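Local coordinates for putative antioxidant defense protein Mlr4105 (Mesorhizobium loti, PDB 3C1L), which probably has peroxiredoxin activity in antioxidant defence, as a member of the AhpD-like carboxymuconolactone decarboxylase family, at residues 83-88 against 178-183. Numbering follows the deposited sequence.
Sequences CYYCLT and RPNDEY
Pro179 wedges between two tyrosines on the first turn of helix 84-98, the helix that opens at the Cys-X-X-Cys motif of this all-helical AhpD-like fold. Its CG lies over one face of the Tyr84 ring, a CH-pi contact 3.9 Å from the centroid, while CB makes a second one over a face of Tyr85. Both tyrosines hold CG anti to the backbone N (chi1 178° and -172°); their successive positions on the helix turn the rings apart, and Pro179 fits between them. Thr88, one turn on, packs against the proline: its CG2 meets Pro179 CB and, at 3.5 Å, Tyr183 CB. Thr88 OG1 turns back to donate to Tyr84 O (2.8 Å), which also accepts from Thr88 N. Farther out, Val37 N bonds Tyr85 OH and Asn36 N bonds Asn180 OD1, tying both segments to helix 36-40. Arg178 NH1 approaches Tyr84 CE2 obliquely, its NH2 bonded to Ala113 O of the second subunit. At the N-cap of the helix, Cys83 SG accepts from Cys86 N (3.5 Å, N-H...S angle 155°). One water joins Tyr85 OH, 2.5 Å from its oxygen, to Tyr183 OH.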
loop_
_atom_site.group_PDB
_atom_site.type_symbol
_atom_site.label_atom_id
_atom_site.label_comp_id
_atom_site.label_asym_id
_atom_site.label_seq_id
_atom_site.Cartn_x
_atom_site.Cartn_y
_atom_site.Cartn_z
ATOM N N CYS B 83 8.259 15.514 0.553
ATOM C CA CYS B 83 9.223 16.300 -0.186
ATOM C C CYS B 83 9.797 17.455 0.640
ATOM O O CYS B 83 9.131 18.446 0.841
ATOM C CB CYS B 83 8.611 16.890 -1.452
ATOM S SG CYS B 83 9.891 17.803 -2.456
ATOM N N TYR B 84 11.047 17.315 1.064
ATOM C CA TYR B 84 11.740 18.346 1.827
ATOM C C TYR B 84 11.849 19.722 1.126
ATOM O O TYR B 84 11.676 20.779 1.758
ATOM C CB TYR B 84 13.129 17.845 2.157
ATOM C CG TYR B 84 13.953 18.836 2.907
ATOM C CD1 TYR B 84 13.465 19.435 4.062
ATOM C CD2 TYR B 84 15.234 19.183 2.465
ATOM C CE1 TYR B 84 14.214 20.362 4.756
ATOM C CE2 TYR B 84 15.981 20.092 3.162
ATOM C CZ TYR B 84 15.472 20.663 4.305
ATOM O OH TYR B 84 16.230 21.569 4.970
ATOM N N TYR B 85 12.120 19.712 -0.169
ATOM C CA TYR B 85 12.289 20.938 -0.917
ATOM C C TYR B 85 10.992 21.727 -0.855
ATOM O O TYR B 85 10.953 22.929 -0.475
ATOM C CB TYR B 85 12.714 20.701 -2.401
ATOM C CG TYR B 85 13.053 22.041 -3.046
ATOM C CD1 TYR B 85 12.059 22.870 -3.564
ATOM C CD2 TYR B 85 14.341 22.516 -3.038
ATOM C CE1 TYR B 85 12.381 24.143 -4.077
ATOM C CE2 TYR B 85 14.663 23.777 -3.559
ATOM C CZ TYR B 85 13.685 24.583 -4.066
ATOM O OH TYR B 85 14.062 25.845 -4.554
ATOM N N CYS B 86 9.925 21.027 -1.183
ATOM C CA CYS B 86 8.671 21.664 -1.429
ATOM C C CYS B 86 7.956 21.990 -0.176
ATOM O O CYS B 86 7.308 23.038 -0.116
ATOM C CB CYS B 86 7.804 20.808 -2.318
ATOM S SG CYS B 86 8.428 20.727 -4.031
ATOM N N LEU B 87 8.108 21.146 0.848
ATOM C CA LEU B 87 7.513 21.461 2.128
ATOM C C LEU B 87 8.132 22.718 2.764
ATOM O O LEU B 87 7.423 23.548 3.353
ATOM C CB LEU B 87 7.575 20.256 3.068
ATOM C CG LEU B 87 6.642 19.106 2.699
ATOM C CD1 LEU B 87 6.917 17.841 3.520
ATOM C CD2 LEU B 87 5.166 19.546 2.853
ATOM N N THR B 88 9.448 22.846 2.622
ATOM C CA THR B 88 10.165 24.017 3.057
ATOM C C THR B 88 9.733 25.316 2.345
ATOM O O THR B 88 9.445 26.320 3.012
ATOM C CB THR B 88 11.674 23.783 2.903
ATOM O OG1 THR B 88 12.045 22.737 3.779
ATOM C CG2 THR B 88 12.515 25.045 3.223
ATOM N N ARG B 178 17.979 20.850 -2.707
ATOM C CA ARG B 178 18.078 21.487 -1.396
ATOM C C ARG B 178 17.437 22.865 -1.370
ATOM O O ARG B 178 17.868 23.741 -2.077
ATOM C CB ARG B 178 19.553 21.614 -0.993
ATOM C CG ARG B 178 20.266 20.270 -0.882
ATOM C CD ARG B 178 19.421 19.395 -0.025
ATOM N NE ARG B 178 20.071 18.203 0.462
ATOM C CZ ARG B 178 19.924 17.721 1.692
ATOM N NH1 ARG B 178 19.194 18.372 2.599
ATOM N NH2 ARG B 178 20.553 16.597 2.019
ATOM N N PRO B 179 16.409 23.055 -0.526
ATOM C CA PRO B 179 15.747 24.343 -0.477
ATOM C C PRO B 179 16.646 25.391 0.148
ATOM O O PRO B 179 17.530 25.058 0.938
ATOM C CB PRO B 179 14.523 24.070 0.422
ATOM C CG PRO B 179 14.959 22.981 1.344
ATOM C CD PRO B 179 16.066 22.217 0.636
ATOM N N ASN B 180 16.407 26.661 -0.137
ATOM C CA ASN B 180 17.235 27.723 0.464
ATOM C C ASN B 180 17.092 27.747 1.989
ATOM O O ASN B 180 15.982 27.702 2.520
ATOM C CB ASN B 180 16.855 29.100 -0.082
ATOM C CG ASN B 180 16.900 29.159 -1.591
ATOM O OD1 ASN B 180 16.188 28.435 -2.234
ATOM N ND2 ASN B 180 17.748 30.031 -2.152
ATOM N N ASP B 181 18.214 27.898 2.680
ATOM C CA ASP B 181 18.241 27.858 4.132
ATOM C C ASP B 181 17.310 28.935 4.714
ATOM O O ASP B 181 16.769 28.755 5.811
ATOM C CB ASP B 181 19.690 28.020 4.644
ATOM C CG ASP B 181 19.840 27.739 6.175
ATOM O OD1 ASP B 181 19.376 26.665 6.671
ATOM O OD2 ASP B 181 20.444 28.596 6.880
ATOM N N GLU B 182 17.124 30.024 3.961
ATOM C CA GLU B 182 16.427 31.227 4.430
ATOM C C GLU B 182 14.927 31.036 4.599
ATOM O O GLU B 182 14.297 31.772 5.353
ATOM C CB GLU B 182 16.651 32.395 3.454
ATOM C CG GLU B 182 18.040 33.019 3.499
ATOM C CD GLU B 182 19.090 32.353 2.612
ATOM O OE1 GLU B 182 18.824 31.302 1.973
ATOM O OE2 GLU B 182 20.209 32.910 2.555
ATOM N N TYR B 183 14.366 30.088 3.869
ATOM C CA TYR B 183 12.954 29.745 3.983
ATOM C C TYR B 183 12.545 29.379 5.412
ATOM O O TYR B 183 11.483 29.733 5.868
ATOM C CB TYR B 183 12.644 28.565 3.078
ATOM C CG TYR B 183 12.545 28.882 1.602
ATOM C CD1 TYR B 183 11.661 29.854 1.141
ATOM C CD2 TYR B 183 13.239 28.137 0.662
ATOM C CE1 TYR B 183 11.522 30.117 -0.211
ATOM C CE2 TYR B 183 13.118 28.408 -0.696
ATOM C CZ TYR B 183 12.256 29.396 -1.122
ATOM O OH TYR B 183 12.110 29.670 -2.464
HETATM O O HOH W 1 18.325 22.762 3.175
HETATM O O HOH W 2 12.230 27.473 -4.268
#